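Local coordinates for protein CDA peptide synthetase I (PDB 5DU9) that forms the condensation domain of a nonribosomal peptide synthetase, a fold of the CoA-dependent acyltransferase clan, at residues Ile395-Thr400 with Leu405-Glu410; Arg244-Pro249 with Arg427-Leu432. The protein carries 1 engineered substitution. One frame throughout, in Å; residues are numbered along the deposited sequence.

Contact 1. Residues Ile395-Thr400 with Leu405-Glu410; sequences IVLTGT and LRVDFE
V396 and D408 form one hydrogen-bonded pair and T398 and R406 the next across strands 395-398 and 405-410, which run antiparallel with axes 4.7 Å apart at 162°. Four backbone N-H...O bonds join the two pairs; the shortest, D408 N to V396 O, is 2.8 Å. The strands are the two arms of a beta hairpin in the middle of a four-stranded sheet.

On one face I395 and F409 lie side by side. I395 sets CG1 over the ring face, 4.1 Å from the F409 centroid and offset toward the rim, a CH-pi contact. I395 CG2, anti to the backbone N (CG1 at chi1 -61°), touches F409 CE1 at 3.8 Å. Further along, L397 CG meets V407 CG2, and L397 CD2 leans across to L405 CD1. Helix 418-437 packs on F409 and helix 267-283 on L397 and L405.

The other face is more polar. E410 reaches diagonally to V396, its CD 3.7 Å from V396 CG2, while OE1 is hydrogen-bonded by S387 and N394. S387 belongs to the pocket of (2S)-2-amino-N-butyl-propanamide, and the E410 side chain is about 7 Å from that ligand. T398 OG1 rests 3.4 Å from R406 CB; the R406 chain bends at chi2 and leads away, with NE on S245 OG, which also bonds D408 OD1. Where the chain turns a corner at G399, whose backbone angles suit glycine, L405 CD2 sits 3.5 Å from G399 C.

One face is thus lined by hydrocarbon side chains against which the two helices pack. On the other, the buried carboxylate of D408 is met by the S245 hydroxyl and that of E410 by the S387 hydroxyl and the N394 amide, and R406 may further ease the charge on D408.

Contact 2. Residues Arg244-Pro249 with Arg427-Leu432; sequences RSLGLP and RFVRFL
L246 and L248 both send their side chains from strand 242-248 to a single valine, V429, on helix 418-437. Ahead of them, the carbonyl O of R244 accepts a hydrogen bond from the side-chain amide of Q425, one turn earlier on the same helix, which together with E426 also packs against L246. S245 is turned to the far face of the sheet, where its hydroxyl serves D408 and R406. L246 then points at the helix: CG is anti to the backbone N (chi1 174°), and CD2 comes slantwise to V429 CG2 at 4.1 Å.

This is alpha/beta layering: the strand lies at the border of a four-stranded sheet within the chain, and helix 418-437 covers one face of that sheet. G247 carries the strand on to L248, the buried end of the contact. L248 and V429 reach toward each other tip to tip, CD1 of the leucine standing 3.6 Å from CG1 of the valine, while CD2 lies 3.9 Å from that same CG1. V429 CG2, which already meets L246 CD2, is also 4.1 Å from L248 CD1, and the valine's two methyls are shared between the leucines. The strand ends at L248, and P249 follows at the N-cap position of helix 250-263, whose T253 packs on L248 and whose R252 packs on V429.

In the fold
From the N terminus, the chain first builds most of the six-stranded sheet and several helices, and then reaches the 244-249 segment; it runs on through helices 250-263 and 267-283 and past strand 363-366 to the hairpin. Contact 1 closes the short hairpin loop between strands 393-398 and 404-411, with four residues between its segments. Helix 418-437 follows, and its return to the early strand is contact 2, which closes a loop of 177 residues with contact 1 nested inside. The two centres are about 9 Å apart. Strand 404-411 joins them as the neighbour of strand 242-248: L405 bonds L248 by backbone, and V407 packs on L248. Hairpin, border strand and covering helix are thereby tied together.

Contact 1. Residues Ile395-Thr400 with Leu405-Glu410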
loop_
_atom_site.group_PDB
_atom_site.type_symbol
_atom_site.label_atom_id
_atom_site.label_comp_id
_atom_site.label_asym_id
_atom_site.label_seq_id
_atom_site.Cartn_x
_atom_site.Cartn_y
_atom_site.Cartn_z
ATOM N N ILE A 395 3.081 -1.630 -8.960
ATOM C CA ILE A 395 4.518 -1.589 -8.741
ATOM C C ILE A 395 4.750 -0.978 -7.369
ATOM O O ILE A 395 4.467 0.192 -7.153
ATOM C CB ILE A 395 5.242 -0.771 -9.823
ATOM C CG1 ILE A 395 5.013 -1.418 -11.191
ATOM C CG2 ILE A 395 6.730 -0.679 -9.511
ATOM C CD1 ILE A 395 5.530 -0.611 -12.357
ATOM N N VAL A 396 5.253 -1.787 -6.444
ATOM C CA VAL A 396 5.394 -1.381 -5.054
ATOM C C VAL A 396 6.870 -1.346 -4.684
ATOM O O VAL A 396 7.595 -2.315 -4.908
ATOM C CB VAL A 396 4.642 -2.344 -4.115
ATOM C CG1 VAL A 396 4.685 -1.841 -2.677
ATOM C CG2 VAL A 396 3.199 -2.523 -4.580
ATOM N N LEU A 397 7.311 -0.218 -4.139
ATOM C CA LEU A 397 8.680 -0.081 -3.657
ATOM C C LEU A 397 8.686 0.159 -2.163
ATOM O O LEU A 397 7.898 0.954 -1.654
ATOM C CB LEU A 397 9.405 1.070 -4.347
ATOM C CG LEU A 397 9.997 0.789 -5.722
ATOM C CD1 LEU A 397 8.913 0.597 -6.755
ATOM C CD2 LEU A 397 10.917 1.922 -6.119
ATOM N N THR A 398 9.576 -0.544 -1.471
ATOM C CA THR A 398 9.851 -0.281 -0.069
ATOM C C THR A 398 11.350 -0.099 0.090
ATOM O O THR A 398 12.133 -0.776 -0.567
ATOM C CB THR A 398 9.365 -1.420 0.844
ATOM O OG1 THR A 398 10.086 -2.619 0.549
ATOM C CG2 THR A 398 7.889 -1.663 0.640
ATOM N N GLY A 399 11.738 0.833 0.950
ATOM C CA GLY A 399 13.136 1.147 1.163
ATOM C C GLY A 399 13.454 2.546 0.675
ATOM O O GLY A 399 12.552 3.345 0.429
ATOM N N THR A 400 14.745 2.832 0.540
ATOM C CA THR A 400 15.219 4.127 0.067
ATOM C C THR A 400 16.420 3.916 -0.847
ATOM O O THR A 400 17.019 2.842 -0.847
ATOM C CB THR A 400 15.638 5.050 1.225
ATOM O OG1 THR A 400 16.748 4.469 1.917
ATOM C CG2 THR A 400 14.491 5.268 2.198
ATOM N N LEU A 405 16.332 -1.243 -1.939
ATOM C CA LEU A 405 14.909 -1.322 -2.246
ATOM C C LEU A 405 14.433 -2.754 -2.402
ATOM O O LEU A 405 15.185 -3.633 -2.815
ATOM C CB LEU A 405 14.599 -0.558 -3.534
ATOM C CG LEU A 405 14.803 0.954 -3.502
ATOM C CD1 LEU A 405 14.804 1.525 -4.916
ATOM C CD2 LEU A 405 13.727 1.622 -2.665
ATOM N N ARG A 406 13.170 -2.971 -2.065
ATOM C CA ARG A 406 12.457 -4.152 -2.513
ATOM C C ARG A 406 11.420 -3.684 -3.514
ATOM O O ARG A 406 10.605 -2.815 -3.206
ATOM C CB ARG A 406 11.804 -4.896 -1.347
ATOM C CG ARG A 406 11.453 -6.341 -1.667
ATOM C CD ARG A 406 12.388 -7.313 -0.960
ATOM N NE ARG A 406 12.470 -8.601 -1.647
ATOM C CZ ARG A 406 13.541 -9.390 -1.647
ATOM N NH1 ARG A 406 14.643 -9.034 -0.998
ATOM N NH2 ARG A 406 13.515 -10.542 -2.304
ATOM N N VAL A 407 11.479 -4.240 -4.720
ATOM C CA VAL A 407 10.541 -3.895 -5.778
ATOM C C VAL A 407 9.600 -5.067 -5.994
ATOM O O VAL A 407 10.034 -6.156 -6.366
ATOM C CB VAL A 407 11.265 -3.564 -7.097
ATOM C CG1 VAL A 407 10.264 -3.199 -8.189
ATOM C CG2 VAL A 407 12.272 -2.440 -6.885
ATOM N N ASP A 408 8.314 -4.841 -5.741
ATOM C CA ASP A 408 7.299 -5.868 -5.945
ATOM C C ASP A 408 6.460 -5.542 -7.171
ATOM O O ASP A 408 5.891 -4.452 -7.270
ATOM C CB ASP A 408 6.392 -5.993 -4.718
ATOM C CG ASP A 408 7.023 -6.800 -3.597
ATOM O OD1 ASP A 408 8.260 -6.782 -3.474
ATOM O OD2 ASP A 408 6.277 -7.464 -2.847
ATOM N N PHE A 409 6.413 -6.478 -8.111
ATOM C CA PHE A 409 5.476 -6.404 -9.221
ATOM C C PHE A 409 4.293 -7.293 -8.884
ATOM O O PHE A 409 4.435 -8.507 -8.755
ATOM C CB PHE A 409 6.128 -6.832 -10.538
ATOM C CG PHE A 409 6.772 -5.698 -11.292
ATOM C CD1 PHE A 409 7.522 -4.743 -10.629
ATOM C CD2 PHE A 409 6.640 -5.600 -12.669
ATOM C CE1 PHE A 409 8.117 -3.700 -11.321
ATOM C CE2 PHE A 409 7.230 -4.558 -13.366
ATOM C CZ PHE A 409 7.970 -3.610 -12.691
ATOM N N GLU A 410 3.137 -6.666 -8.714
ATOM C CA GLU A 410 1.910 -7.364 -8.365
ATOM C C GLU A 410 1.001 -7.396 -9.580
ATOM O O GLU A 410 0.392 -6.384 -9.930
ATOM C CB GLU A 410 1.218 -6.671 -7.191
ATOM C CG GLU A 410 2.129 -6.405 -6.003
ATOM C CD GLU A 410 1.398 -5.784 -4.824
ATOM O OE1 GLU A 410 0.421 -5.041 -5.050
ATOM O OE2 GLU A 410 1.804 -6.033 -3.668
#

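Contact 2. Residues Arg244-Pro249 with Arg427-Leu432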
loop_
_atom_site.group_PDB
_atom_site.type_symbol
_atom_site.label_atom_id
_atom_site.label_comp_id
_atom_site.label_asym_id
_atom_site.label_seq_id
_atom_site.Cartn_x
_atom_site.Cartn_y
_atom_site.Cartn_z
ATOM N N ARG A 244 5.747 -10.857 -7.409
ATOM C CA ARG A 244 7.153 -11.191 -7.576
ATOM C C ARG A 244 7.991 -10.047 -7.041
ATOM O O ARG A 244 7.780 -8.879 -7.384
ATOM C CB ARG A 244 7.482 -11.484 -9.041
ATOM C CG ARG A 244 6.908 -12.805 -9.544
ATOM C CD ARG A 244 7.514 -14.007 -8.817
ATOM N NE ARG A 244 6.948 -15.276 -9.271
ATOM C CZ ARG A 244 5.876 -15.863 -8.741
ATOM N NH1 ARG A 244 5.227 -15.303 -7.724
ATOM N NH2 ARG A 244 5.449 -17.020 -9.231
ATOM N N SER A 245 8.941 -10.399 -6.185
ATOM C CA SER A 245 9.707 -9.412 -5.440
ATOM C C SER A 245 11.180 -9.477 -5.824
ATOM O O SER A 245 11.750 -10.559 -5.955
ATOM C CB SER A 245 9.529 -9.640 -3.938
ATOM O OG SER A 245 10.157 -8.615 -3.192
ATOM N N LEU A 246 11.782 -8.307 -6.009
ATOM C CA LEU A 246 13.188 -8.205 -6.376
ATOM C C LEU A 246 13.899 -7.291 -5.396
ATOM O O LEU A 246 13.525 -6.135 -5.243
ATOM C CB LEU A 246 13.339 -7.675 -7.804
ATOM C CG LEU A 246 14.755 -7.366 -8.294
ATOM C CD1 LEU A 246 15.628 -8.608 -8.250
ATOM C CD2 LEU A 246 14.717 -6.788 -9.695
ATOM N N GLY A 247 14.914 -7.823 -4.725
ATOM C CA GLY A 247 15.726 -7.035 -3.816
ATOM C C GLY A 247 16.864 -6.348 -4.542
ATOM O O GLY A 247 17.616 -6.993 -5.281
ATOM N N LEU A 248 16.980 -5.040 -4.326
ATOM C CA LEU A 248 18.033 -4.225 -4.924
ATOM C C LEU A 248 18.908 -3.638 -3.825
ATOM O O LEU A 248 18.430 -2.846 -3.016
ATOM C CB LEU A 248 17.442 -3.097 -5.768
ATOM C CG LEU A 248 16.496 -3.501 -6.899
ATOM C CD1 LEU A 248 15.953 -2.254 -7.576
ATOM C CD2 LEU A 248 17.198 -4.400 -7.906
ATOM N N PRO A 249 20.193 -4.020 -3.785
ATOM C CA PRO A 249 21.050 -3.447 -2.746
ATOM C C PRO A 249 21.419 -1.998 -3.052
ATOM O O PRO A 249 21.199 -1.543 -4.172
ATOM C CB PRO A 249 22.281 -4.348 -2.778
ATOM C CG PRO A 249 22.351 -4.820 -4.181
ATOM C CD PRO A 249 20.925 -4.980 -4.630
ATOM N N ARG A 427 13.655 -6.055 -16.354
ATOM C CA ARG A 427 13.775 -5.145 -17.491
ATOM C C ARG A 427 13.543 -3.702 -17.067
ATOM O O ARG A 427 14.275 -2.793 -17.470
ATOM C CB ARG A 427 12.782 -5.520 -18.589
ATOM C CG ARG A 427 12.978 -4.746 -19.879
ATOM C CD ARG A 427 11.936 -5.124 -20.916
ATOM N NE ARG A 427 11.918 -6.562 -21.165
ATOM C CZ ARG A 427 10.883 -7.226 -21.669
ATOM N NH1 ARG A 427 9.761 -6.588 -21.979
ATOM N NH2 ARG A 427 10.967 -8.535 -21.857
ATOM N N PHE A 428 12.515 -3.490 -16.253
ATOM C CA PHE A 428 12.188 -2.149 -15.804
ATOM C C PHE A 428 13.298 -1.560 -14.945
ATOM O O PHE A 428 13.712 -0.425 -15.153
ATOM C CB PHE A 428 10.881 -2.139 -15.015
ATOM C CG PHE A 428 10.707 -0.910 -14.183
ATOM C CD1 PHE A 428 10.508 0.323 -14.782
ATOM C CD2 PHE A 428 10.758 -0.979 -12.806
ATOM C CE1 PHE A 428 10.365 1.458 -14.023
ATOM C CE2 PHE A 428 10.609 0.157 -12.041
ATOM C CZ PHE A 428 10.413 1.377 -12.653
ATOM N N VAL A 429 13.782 -2.331 -13.975
ATOM C CA VAL A 429 14.800 -1.821 -13.064
ATOM C C VAL A 429 16.090 -1.481 -13.820
ATOM O O VAL A 429 16.762 -0.505 -13.484
ATOM C CB VAL A 429 15.103 -2.823 -11.926
ATOM C CG1 VAL A 429 16.328 -2.388 -11.121
ATOM C CG2 VAL A 429 13.899 -2.948 -11.001
ATOM N N ARG A 430 16.433 -2.268 -14.839
ATOM C CA ARG A 430 17.624 -1.983 -15.638
ATOM C C ARG A 430 17.460 -0.661 -16.393
ATOM O O ARG A 430 18.376 0.160 -16.438
ATOM C CB ARG A 430 17.914 -3.121 -16.621
ATOM C CG ARG A 430 19.075 -2.829 -17.570
ATOM C CD ARG A 430 19.478 -4.053 -18.383
ATOM N NE ARG A 430 18.333 -4.705 -19.013
ATOM C CZ ARG A 430 18.422 -5.689 -19.901
ATOM N NH1 ARG A 430 19.610 -6.144 -20.282
ATOM N NH2 ARG A 430 17.321 -6.218 -20.416
ATOM N N PHE A 431 16.286 -0.457 -16.981
ATOM C CA PHE A 431 16.004 0.770 -17.717
ATOM C C PHE A 431 15.988 1.973 -16.772
ATOM O O PHE A 431 16.590 3.008 -17.065
ATOM C CB PHE A 431 14.670 0.644 -18.459
ATOM C CG PHE A 431 14.415 1.739 -19.465
ATOM C CD1 PHE A 431 15.258 1.917 -20.550
ATOM C CD2 PHE A 431 13.316 2.571 -19.335
ATOM C CE1 PHE A 431 15.014 2.916 -21.483
ATOM C CE2 PHE A 431 13.069 3.566 -20.264
ATOM C CZ PHE A 431 13.919 3.737 -21.336
ATOM N N LEU A 432 15.305 1.826 -15.639
ATOM C CA LEU A 432 15.260 2.862 -14.610
ATOM C C LEU A 432 16.662 3.298 -14.181
ATOM O O LEU A 432 16.947 4.487 -14.089
ATOM C CB LEU A 432 14.469 2.361 -13.396
ATOM C CG LEU A 432 14.429 3.267 -12.162
ATOM C CD1 LEU A 432 13.722 4.573 -12.473
ATOM C CD2 LEU A 432 13.758 2.560 -10.990
#